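Local coordinates for cell division control protein 45 cdc45 putative (Entamoeba histolytica, PDB 6CC2) that probably acts in chromosomal DNA replication, as in other eukaryotes, where Cdc45 is a core subunit of the Cdc45-MCM-GINS replicative helicase, at residues N13-R18 with K23-Y28; G418-E423 with L466-A471; Y427-V432 with E527-Y532. All coordinates share one frame; numbering follows the deposited sequence.

Contact 1: N13-R18 with K23-Y28; sequences NGLRNR and KTIQLY
Leu15 on the helix and Ile25 on the strand meet through one methyl each, CD2 of Leu15 lying 4.0 Å from CD1 of Ile25. The two side chains cross at about a right angle, so they touch near their ends and do not run alongside one another. Ile25 reaches over because CG1 stands anti to the carbonyl carbon (chi1 -57°) and the next bond is extended, which carries CD1 out from the strand.

The second touch is at the turn end. Lys23 CB lies 3.5 Å from the backbone O of Arg18, and the first carbons of the extended lysine chain pass the same oxygen; this is packing of aliphatic carbons on a carbonyl, with no hydrogen bond. The lysine is poorly ordered, so the course of its far end is uncertain.

Arg18 curls back along its own helix. The bend at chi3 (-64°) lays one guanidinium face over the backbone, with Gly14 O 3.4 Å above the plane and offset toward its rim. NE and NH1 bond to His78 and Thr79, and Phe102 adds a cation-pi contact, so the group is held from several directions. On the helix side turned from the strand, Arg16 NH2 donates to Asn13 OD1 at 2.8 Å in a fairly straight bond (161°).

Helix 8-20 thus packs beside the start of strand 24-29, which runs parallel between strands 77-83 and 53-57. Phe46 of helix 33-48 touches both Leu15 and Ile25, while Ile25 also rests on His78 and Phe81 of the neighbouring strand.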
loop_
_atom_site.group_PDB
_atom_site.type_symbol
_atom_site.label_atom_id
_atom_site.label_comp_id
_atom_site.label_asym_id
_atom_site.label_seq_id
_atom_site.Cartn_x
_atom_site.Cartn_y
_atom_site.Cartn_z
ATOM N N ASN A 13 15.979 -12.470 23.725
ATOM C CA ASN A 13 16.362 -13.563 24.611
ATOM C C ASN A 13 15.142 -14.390 25.002
ATOM O O ASN A 13 15.226 -15.619 25.129
ATOM C CB ASN A 13 17.057 -13.021 25.856
ATOM C CG ASN A 13 18.497 -12.632 25.600
ATOM O OD1 ASN A 13 19.101 -13.059 24.616
ATOM N ND2 ASN A 13 19.062 -11.838 26.498
ATOM N N GLY A 14 14.001 -13.727 25.208
ATOM C CA GLY A 14 12.779 -14.453 25.515
ATOM C C GLY A 14 12.342 -15.340 24.369
ATOM O O GLY A 14 11.955 -16.493 24.573
ATOM N N LEU A 15 12.421 -14.820 23.140
ATOM C CA LEU A 15 12.111 -15.637 21.974
ATOM C C LEU A 15 13.016 -16.853 21.913
ATOM O O LEU A 15 12.554 -17.989 21.731
ATOM C CB LEU A 15 12.263 -14.800 20.702
ATOM C CG LEU A 15 11.415 -13.554 20.551
ATOM C CD1 LEU A 15 11.801 -12.873 19.241
ATOM C CD2 LEU A 15 9.920 -13.868 20.543
ATOM N N ARG A 16 14.324 -16.641 22.080
ATOM C CA ARG A 16 15.268 -17.754 22.049
ATOM C C ARG A 16 14.974 -18.776 23.143
ATOM O O ARG A 16 14.960 -19.983 22.885
ATOM C CB ARG A 16 16.697 -17.231 22.182
ATOM C CG ARG A 16 17.287 -16.655 20.907
ATOM C CD ARG A 16 18.769 -16.301 21.093
ATOM N NE ARG A 16 18.945 -15.011 21.758
ATOM C CZ ARG A 16 19.505 -13.934 21.199
ATOM N NH1 ARG A 16 19.973 -13.977 19.956
ATOM N NH2 ARG A 16 19.606 -12.810 21.894
ATOM N N ASN A 17 14.759 -18.313 24.377
ATOM C CA ASN A 17 14.513 -19.237 25.478
ATOM C C ASN A 17 13.238 -20.039 25.259
ATOM O O ASN A 17 13.207 -21.252 25.514
ATOM C CB ASN A 17 14.440 -18.476 26.797
ATOM C CG ASN A 17 15.800 -18.036 27.277
ATOM O OD1 ASN A 17 16.820 -18.514 26.786
ATOM N ND2 ASN A 17 15.827 -17.125 28.242
ATOM N N ARG A 18 12.170 -19.381 24.809
ATOM C CA ARG A 18 10.923 -20.099 24.566
ATOM C C ARG A 18 11.024 -20.968 23.326
ATOM O O ARG A 18 10.350 -21.999 23.239
ATOM C CB ARG A 18 9.766 -19.110 24.472
ATOM C CG ARG A 18 9.557 -18.323 25.767
ATOM C CD ARG A 18 8.259 -17.496 25.734
ATOM N NE ARG A 18 8.232 -16.453 24.714
ATOM C CZ ARG A 18 8.708 -15.218 24.872
ATOM N NH1 ARG A 18 8.600 -14.349 23.870
ATOM N NH2 ARG A 18 9.304 -14.854 26.009
ATOM N N LYS A 23 8.310 -24.368 21.227
ATOM C CA LYS A 23 7.230 -23.423 20.984
ATOM C C LYS A 23 7.547 -22.562 19.758
ATOM O O LYS A 23 8.695 -22.462 19.322
ATOM C CB LYS A 23 7.008 -22.553 22.221
ATOM C CG LYS A 23 6.595 -23.341 23.464
ATOM C CD LYS A 23 6.469 -22.432 24.674
ATOM C CE LYS A 23 5.830 -23.156 25.845
ATOM N NZ LYS A 23 5.655 -22.250 27.012
ATOM N N THR A 24 6.506 -21.943 19.204
ATOM C CA THR A 24 6.627 -21.234 17.935
ATOM C C THR A 24 6.139 -19.786 18.043
ATOM O O THR A 24 5.483 -19.386 19.006
ATOM C CB THR A 24 5.841 -21.952 16.820
ATOM O OG1 THR A 24 4.437 -21.777 17.048
ATOM C CG2 THR A 24 6.168 -23.435 16.798
ATOM N N ILE A 25 6.492 -19.007 17.031
ATOM C CA ILE A 25 6.118 -17.598 16.918
ATOM C C ILE A 25 5.123 -17.465 15.769
ATOM O O ILE A 25 5.357 -17.974 14.670
ATOM C CB ILE A 25 7.346 -16.700 16.673
ATOM C CG1 ILE A 25 8.383 -16.886 17.785
ATOM C CG2 ILE A 25 6.932 -15.249 16.567
ATOM C CD1 ILE A 25 9.761 -16.375 17.394
ATOM N N GLN A 26 4.022 -16.761 16.014
ATOM C CA GLN A 26 2.981 -16.538 15.029
ATOM C C GLN A 26 2.975 -15.056 14.689
ATOM O O GLN A 26 2.861 -14.212 15.586
ATOM C CB GLN A 26 1.630 -16.965 15.598
ATOM C CG GLN A 26 0.678 -17.531 14.612
ATOM C CD GLN A 26 -0.605 -17.958 15.282
ATOM O OE1 GLN A 26 -0.952 -17.430 16.339
ATOM N NE2 GLN A 26 -1.322 -18.883 14.672
ATOM N N LEU A 27 3.100 -14.729 13.399
ATOM C CA LEU A 27 3.119 -13.344 12.964
ATOM C C LEU A 27 1.900 -13.069 12.099
ATOM O O LEU A 27 1.743 -13.680 11.041
ATOM C CB LEU A 27 4.410 -13.034 12.188
ATOM C CG LEU A 27 5.685 -13.226 13.017
ATOM C CD1 LEU A 27 6.312 -14.577 12.714
ATOM C CD2 LEU A 27 6.657 -12.094 12.783
ATOM N N TYR A 28 1.032 -12.188 12.579
ATOM C CA TYR A 28 -0.184 -11.786 11.879
ATOM C C TYR A 28 0.137 -10.564 11.017
ATOM O O TYR A 28 0.588 -9.539 11.525
ATOM C CB TYR A 28 -1.284 -11.464 12.893
ATOM C CG TYR A 28 -1.766 -12.627 13.728
ATOM C CD1 TYR A 28 -0.913 -13.287 14.607
ATOM C CD2 TYR A 28 -3.074 -13.059 13.654
ATOM C CE1 TYR A 28 -1.355 -14.361 15.364
ATOM C CE2 TYR A 28 -3.539 -14.115 14.417
ATOM C CZ TYR A 28 -2.669 -14.769 15.267
ATOM O OH TYR A 28 -3.135 -15.820 16.017
#

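Contact 2: G418-E423 with L466-A471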
loop_
_atom_site.group_PDB
_atom_site.type_symbol
_atom_site.label_atom_id
_atom_site.label_comp_id
_atom_site.label_asym_id
_atom_site.label_seq_id
_atom_site.Cartn_x
_atom_site.Cartn_y
_atom_site.Cartn_z
ATOM N N GLY A 418 -20.105 9.422 -15.533
ATOM C CA GLY A 418 -20.810 8.697 -14.493
ATOM C C GLY A 418 -21.667 9.593 -13.617
ATOM O O GLY A 418 -21.593 10.823 -13.629
ATOM N N SER A 419 -22.518 8.933 -12.836
ATOM C CA SER A 419 -23.373 9.615 -11.865
ATOM C C SER A 419 -22.631 9.641 -10.529
ATOM O O SER A 419 -22.887 8.849 -9.623
ATOM C CB SER A 419 -24.715 8.907 -11.749
ATOM O OG SER A 419 -25.204 8.529 -13.023
ATOM N N CYS A 420 -21.717 10.595 -10.410
ATOM C CA CYS A 420 -20.871 10.743 -9.229
ATOM C C CYS A 420 -21.194 12.049 -8.519
ATOM O O CYS A 420 -21.245 13.115 -9.148
ATOM C CB CYS A 420 -19.393 10.702 -9.618
ATOM S SG CYS A 420 -18.269 10.425 -8.227
ATOM N N PHE A 421 -21.428 11.964 -7.212
ATOM C CA PHE A 421 -21.802 13.126 -6.420
ATOM C C PHE A 421 -21.031 13.160 -5.104
ATOM O O PHE A 421 -20.582 12.131 -4.599
ATOM C CB PHE A 421 -23.294 13.143 -6.101
ATOM C CG PHE A 421 -24.177 13.069 -7.311
ATOM C CD1 PHE A 421 -24.530 14.223 -7.995
ATOM C CD2 PHE A 421 -24.664 11.851 -7.760
ATOM C CE1 PHE A 421 -25.346 14.162 -9.110
ATOM C CE2 PHE A 421 -25.482 11.786 -8.875
ATOM C CZ PHE A 421 -25.820 12.942 -9.550
ATOM N N ASN A 422 -20.900 14.370 -4.545
ATOM C CA ASN A 422 -20.345 14.568 -3.195
ATOM C C ASN A 422 -21.521 14.780 -2.249
ATOM O O ASN A 422 -22.265 15.756 -2.352
ATOM C CB ASN A 422 -19.368 15.747 -3.180
ATOM C CG ASN A 422 -18.903 16.129 -1.787
ATOM O OD1 ASN A 422 -19.452 15.693 -0.779
ATOM N ND2 ASN A 422 -17.880 16.977 -1.734
ATOM N N GLU A 423 -21.733 13.827 -1.348
ATOM C CA GLU A 423 -22.867 13.870 -0.442
ATOM C C GLU A 423 -22.384 14.449 0.878
ATOM O O GLU A 423 -21.714 13.769 1.656
ATOM C CB GLU A 423 -23.477 12.481 -0.276
ATOM C CG GLU A 423 -24.077 11.945 -1.571
ATOM C CD GLU A 423 -25.200 12.839 -2.111
ATOM O OE1 GLU A 423 -25.938 13.432 -1.306
ATOM O OE2 GLU A 423 -25.323 12.952 -3.343
ATOM N N LEU A 466 -12.089 12.485 0.207
ATOM C CA LEU A 466 -13.253 11.864 0.807
ATOM C C LEU A 466 -13.186 10.365 0.599
ATOM O O LEU A 466 -12.584 9.892 -0.374
ATOM C CB LEU A 466 -14.555 12.394 0.180
ATOM C CG LEU A 466 -14.876 13.837 0.505
ATOM C CD1 LEU A 466 -16.001 14.290 -0.389
ATOM C CD2 LEU A 466 -15.259 13.986 1.998
ATOM N N PRO A 467 -13.825 9.593 1.475
ATOM C CA PRO A 467 -14.070 8.185 1.165
ATOM C C PRO A 467 -15.038 8.090 -0.001
ATOM O O PRO A 467 -15.714 9.060 -0.363
ATOM C CB PRO A 467 -14.646 7.628 2.472
ATOM C CG PRO A 467 -15.256 8.787 3.152
ATOM C CD PRO A 467 -14.467 10.015 2.729
ATOM N N PHE A 468 -15.032 6.931 -0.650
ATOM C CA PHE A 468 -15.721 6.745 -1.921
ATOM C C PHE A 468 -16.612 5.508 -1.860
ATOM O O PHE A 468 -16.163 4.436 -1.438
ATOM C CB PHE A 468 -14.710 6.604 -3.070
ATOM C CG PHE A 468 -15.290 6.867 -4.417
ATOM C CD1 PHE A 468 -15.977 5.876 -5.106
ATOM C CD2 PHE A 468 -15.123 8.098 -5.027
ATOM C CE1 PHE A 468 -16.515 6.135 -6.346
ATOM C CE2 PHE A 468 -15.638 8.362 -6.275
ATOM C CZ PHE A 468 -16.362 7.386 -6.935
ATOM N N ILE A 469 -17.864 5.659 -2.288
ATOM C CA ILE A 469 -18.828 4.561 -2.350
ATOM C C ILE A 469 -19.210 4.373 -3.809
ATOM O O ILE A 469 -19.671 5.316 -4.473
ATOM C CB ILE A 469 -20.067 4.818 -1.478
ATOM C CG1 ILE A 469 -19.655 4.865 -0.012
ATOM C CG2 ILE A 469 -21.102 3.695 -1.712
ATOM C CD1 ILE A 469 -20.716 5.318 0.918
ATOM N N LEU A 470 -18.976 3.165 -4.321
ATOM C CA LEU A 470 -19.163 2.838 -5.727
ATOM C C LEU A 470 -20.199 1.734 -5.834
ATOM O O LEU A 470 -20.086 0.716 -5.145
ATOM C CB LEU A 470 -17.833 2.368 -6.336
ATOM C CG LEU A 470 -17.931 1.828 -7.766
ATOM C CD1 LEU A 470 -18.246 2.893 -8.733
ATOM C CD2 LEU A 470 -16.596 1.138 -8.115
ATOM N N ALA A 471 -21.209 1.960 -6.663
ATOM C CA ALA A 471 -22.239 0.960 -6.965
ATOM C C ALA A 471 -22.127 0.536 -8.421
ATOM O O ALA A 471 -22.204 1.383 -9.320
ATOM C CB ALA A 471 -23.628 1.527 -6.700
#
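At one border of the mixed sheet, the outermost strand 419-423 and strand 468-474 flank strand 427-432, and this contact reaches across that middle strand. Its sulfur-aromatic part is made by Cys420 and Phe468: SG of Cys420 lies 3.8 Å from CZ of Phe468 and almost as near CE2, so it meets the outer end of the ring. The approach is oblique, with SG 4.8 Å from the centroid of the Phe468 ring and 65° off the ring normal. Both side chains leave their strands with the first branch atom anti to the backbone N (chi1 -164° for Cys420, -161° for Phe468), and this brings sulfur and ring together over the strand between them.

Cys420 is modelled in two conformers, so this contact is certain only for the one described, whose SG stands beyond bonding distance of Cys430 SG; the Cys420-Cys430 disulfide is nonetheless seen in the crystal. An ethanediol also lies close to this cysteine.

The other pair is Asn422 and Leu466. The methyl CD1 of Leu466 sits over the flat of the Asn422 amide, 3.5 Å from Asn422 ND2 and only slightly farther from CG and OD1. It is a van der Waals contact; ND2 finds its hydrogen bond in Asn425 OD1, within the turn that follows the strand.

Helix 444-462 packs on Phe468 through Leu454, Ala455 and Ser458, whereas Pro467 and Ile469 meet Phe497 of helix 494-508. Antiparallel strands 419-423 and 427-432 form a beta hairpin, and the helical connection from 427-432 to its parallel neighbour 468-474 makes a beta-alpha-beta crossover.

Contact 3: Y427-V432 with E527-Y532. With EDO (1,2-ethanediol), chain C; EDO (1,2-ethanediol), chain D.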
loop_
_atom_site.group_PDB
_atom_site.type_symbol
_atom_site.label_atom_id
_atom_site.label_comp_id
_atom_site.label_asym_id
_atom_site.label_seq_id
_atom_site.Cartn_x
_atom_site.Cartn_y
_atom_site.Cartn_z
ATOM N N TYR A 427 -18.884 11.608 1.862
ATOM C CA TYR A 427 -18.435 10.586 0.948
ATOM C C TYR A 427 -18.813 11.026 -0.451
ATOM O O TYR A 427 -19.719 11.835 -0.642
ATOM C CB TYR A 427 -19.057 9.206 1.249
ATOM C CG TYR A 427 -20.563 9.218 1.293
ATOM C CD1 TYR A 427 -21.246 9.512 2.467
ATOM C CD2 TYR A 427 -21.316 8.946 0.156
ATOM C CE1 TYR A 427 -22.625 9.553 2.509
ATOM C CE2 TYR A 427 -22.697 8.995 0.192
ATOM C CZ TYR A 427 -23.348 9.304 1.373
ATOM O OH TYR A 427 -24.727 9.336 1.433
ATOM N N ARG A 428 -18.102 10.485 -1.415
ATOM C CA ARG A 428 -18.511 10.554 -2.807
ATOM C C ARG A 428 -19.239 9.257 -3.137
ATOM O O ARG A 428 -18.907 8.196 -2.605
ATOM C CB ARG A 428 -17.346 10.741 -3.759
ATOM C CG ARG A 428 -16.685 12.071 -3.610
ATOM C CD ARG A 428 -15.682 12.312 -4.732
ATOM N NE ARG A 428 -15.231 13.692 -4.611
ATOM C CZ ARG A 428 -14.163 14.090 -3.930
ATOM N NH1 ARG A 428 -13.352 13.207 -3.372
ATOM N NH2 ARG A 428 -13.890 15.380 -3.850
ATOM N N PHE A 429 -20.256 9.367 -3.972
ATOM C CA PHE A 429 -21.067 8.218 -4.368
ATOM C C PHE A 429 -21.131 8.222 -5.885
ATOM O O PHE A 429 -21.416 9.262 -6.494
ATOM C CB PHE A 429 -22.496 8.287 -3.799
ATOM C CG PHE A 429 -23.283 7.042 -4.039
ATOM C CD1 PHE A 429 -23.856 6.797 -5.284
ATOM C CD2 PHE A 429 -23.449 6.118 -3.042
ATOM C CE1 PHE A 429 -24.579 5.614 -5.502
ATOM C CE2 PHE A 429 -24.149 4.937 -3.260
ATOM C CZ PHE A 429 -24.697 4.692 -4.501
ATOM N N CYS A 430 -20.875 7.059 -6.484
ATOM C CA CYS A 430 -20.950 6.920 -7.926
ATOM C C CYS A 430 -21.635 5.599 -8.246
ATOM O O CYS A 430 -21.331 4.586 -7.627
ATOM C CB CYS A 430 -19.579 6.932 -8.559
ATOM S SG CYS A 430 -19.686 7.121 -10.343
ATOM N N SER A 431 -22.544 5.615 -9.208
ATOM C CA SER A 431 -23.216 4.395 -9.635
ATOM C C SER A 431 -23.023 4.213 -11.132
ATOM O O SER A 431 -23.053 5.178 -11.892
ATOM C CB SER A 431 -24.717 4.396 -9.277
ATOM O OG SER A 431 -25.440 5.362 -9.960
ATOM N N VAL A 432 -22.794 2.972 -11.526
ATOM C CA VAL A 432 -22.481 2.589 -12.893
ATOM C C VAL A 432 -23.491 1.542 -13.297
ATOM O O VAL A 432 -23.575 0.481 -12.657
ATOM C CB VAL A 432 -21.049 2.021 -13.007
ATOM C CG1 VAL A 432 -20.765 1.613 -14.439
ATOM C CG2 VAL A 432 -20.038 3.035 -12.516
ATOM N N GLU A 527 -33.533 -2.408 -7.904
ATOM C CA GLU A 527 -34.641 -1.479 -7.757
ATOM C C GLU A 527 -34.529 -0.616 -6.507
ATOM O O GLU A 527 -35.267 0.371 -6.393
ATOM C CB GLU A 527 -35.958 -2.251 -7.745
ATOM C CG GLU A 527 -36.065 -3.332 -6.686
ATOM C CD GLU A 527 -35.707 -4.712 -7.222
ATOM O OE1 GLU A 527 -34.638 -4.867 -7.878
ATOM O OE2 GLU A 527 -36.506 -5.649 -6.993
ATOM N N ASN A 528 -33.660 -0.971 -5.561
ATOM C CA ASN A 528 -33.551 -0.250 -4.299
ATOM C C ASN A 528 -32.409 0.739 -4.268
ATOM O O ASN A 528 -32.026 1.198 -3.194
ATOM C CB ASN A 528 -33.399 -1.244 -3.153
ATOM C CG ASN A 528 -34.641 -2.058 -2.946
ATOM O OD1 ASN A 528 -35.746 -1.588 -3.201
ATOM N ND2 ASN A 528 -34.473 -3.289 -2.481
ATOM N N LEU A 529 -31.875 1.119 -5.425
ATOM C CA LEU A 529 -30.745 2.049 -5.430
ATOM C C LEU A 529 -31.104 3.353 -4.728
ATOM O O LEU A 529 -30.321 3.857 -3.913
ATOM C CB LEU A 529 -30.294 2.318 -6.872
ATOM C CG LEU A 529 -29.141 3.313 -7.002
ATOM C CD1 LEU A 529 -27.873 2.811 -6.373
ATOM C CD2 LEU A 529 -28.903 3.651 -8.497
ATOM N N VAL A 530 -32.265 3.934 -5.067
ATOM C CA VAL A 530 -32.675 5.201 -4.460
ATOM C C VAL A 530 -32.919 5.024 -2.964
ATOM O O VAL A 530 -32.452 5.843 -2.157
ATOM C CB VAL A 530 -33.918 5.759 -5.179
ATOM C CG1 VAL A 530 -34.563 6.871 -4.383
ATOM C CG2 VAL A 530 -33.520 6.267 -6.562
ATOM N N LYS A 531 -33.588 3.938 -2.586
ATOM C CA LYS A 531 -33.817 3.640 -1.178
ATOM C C LYS A 531 -32.495 3.556 -0.421
ATOM O O LYS A 531 -32.341 4.127 0.675
ATOM C CB LYS A 531 -34.596 2.331 -1.056
ATOM C CG LYS A 531 -34.877 1.890 0.363
ATOM C CD LYS A 531 -35.588 0.537 0.372
ATOM C CE LYS A 531 -35.943 0.107 1.787
ATOM N NZ LYS A 531 -36.600 -1.223 1.803
ATOM N N TYR A 532 -31.527 2.842 -0.988
ATOM C CA TYR A 532 -30.216 2.713 -0.354
ATOM C C TYR A 532 -29.488 4.047 -0.261
ATOM O O TYR A 532 -28.872 4.362 0.768
ATOM C CB TYR A 532 -29.368 1.712 -1.126
ATOM C CG TYR A 532 -27.971 1.612 -0.579
ATOM C CD1 TYR A 532 -27.730 0.954 0.620
ATOM C CD2 TYR A 532 -26.905 2.217 -1.210
ATOM C CE1 TYR A 532 -26.472 0.887 1.143
ATOM C CE2 TYR A 532 -25.641 2.144 -0.692
ATOM C CZ TYR A 532 -25.428 1.477 0.489
ATOM O OH TYR A 532 -24.174 1.424 1.018
HETATM C C1 EDO C . -18.042 13.470 -7.245
HETATM O O1 EDO C . -16.907 13.280 -8.120
HETATM C C2 EDO C . -18.124 14.925 -6.777
HETATM O O2 EDO C . -16.934 15.303 -6.082
HETATM C C1 EDO D . -32.000 -3.519 -0.456
HETATM O O1 EDO D . -31.689 -4.329 -1.578
HETATM C C2 EDO D . -31.140 -2.285 -0.552
HETATM O O2 EDO D . -31.580 -1.336 0.305
#
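Phe429 carries the closely packed part, presenting the edge of its ring to two residues of the helix at once. CZ of Phe429 is 4.1 Å from CD1 of Leu529, and the adjacent CE2 of Phe429 is 4.1 Å from CE2 of Tyr532. Each ring meets the other at its rim, so there is no stack. With CG anti to the backbone N (chi1 -172°), the phenyl group stands out from the strand to reach the helix. Ile469 lies beside it in the sheet, Lys533 and Leu536 extend the helical cover, and Phe501 and Thr504 of helix 494-508 touch Tyr532.

Toward Ser431 the packing thins out. The other methyl of Leu529, CD2, is 4.1 Å from Ser431 OG, and both residues are partly exposed. Farther along, at the helix start, Asn528 makes no capping bond with its side chain; its ND2 donates to O1 of an ethanediol (chain D) at 3.1 Å. Away from this interface, on the face of the sheet toward helix 444-462, buried Arg428 donates from NE to O2 of another ethanediol (chain C). Both diols probably come from the crystallisation liquor.

No hydrogen bond or salt bridge joins strand 427-432 to residues 527-532, so the pairing rests on van der Waals packing, ring edges against a methyl and each other, with the Ser431 hydroxyl beside a leucine methyl.

Contacts 2 and 3 belong to one sheet, with centres 8 Å apart, and their segments alternate along the chain. Probable backbone hydrogen bonds tie strand 427-432 of contact 3 to strand 468-474 of contact 2: Ile469 N to Arg428 O and Ala471 O to Val432 N, each 2.8 Å. The Cys420-Cys430 pair also links the two contacts, and the ethanediol bound by Arg428 in contact 3 is the one beside Cys420. Contact 1 stands apart, where helix 8-20 meets the N-terminal parallel sheet. Its centre is 46 Å from that of contact 2 and 49 Å from that of contact 3, and the nearest atoms are about 25 Å and about 29 Å away, respectively.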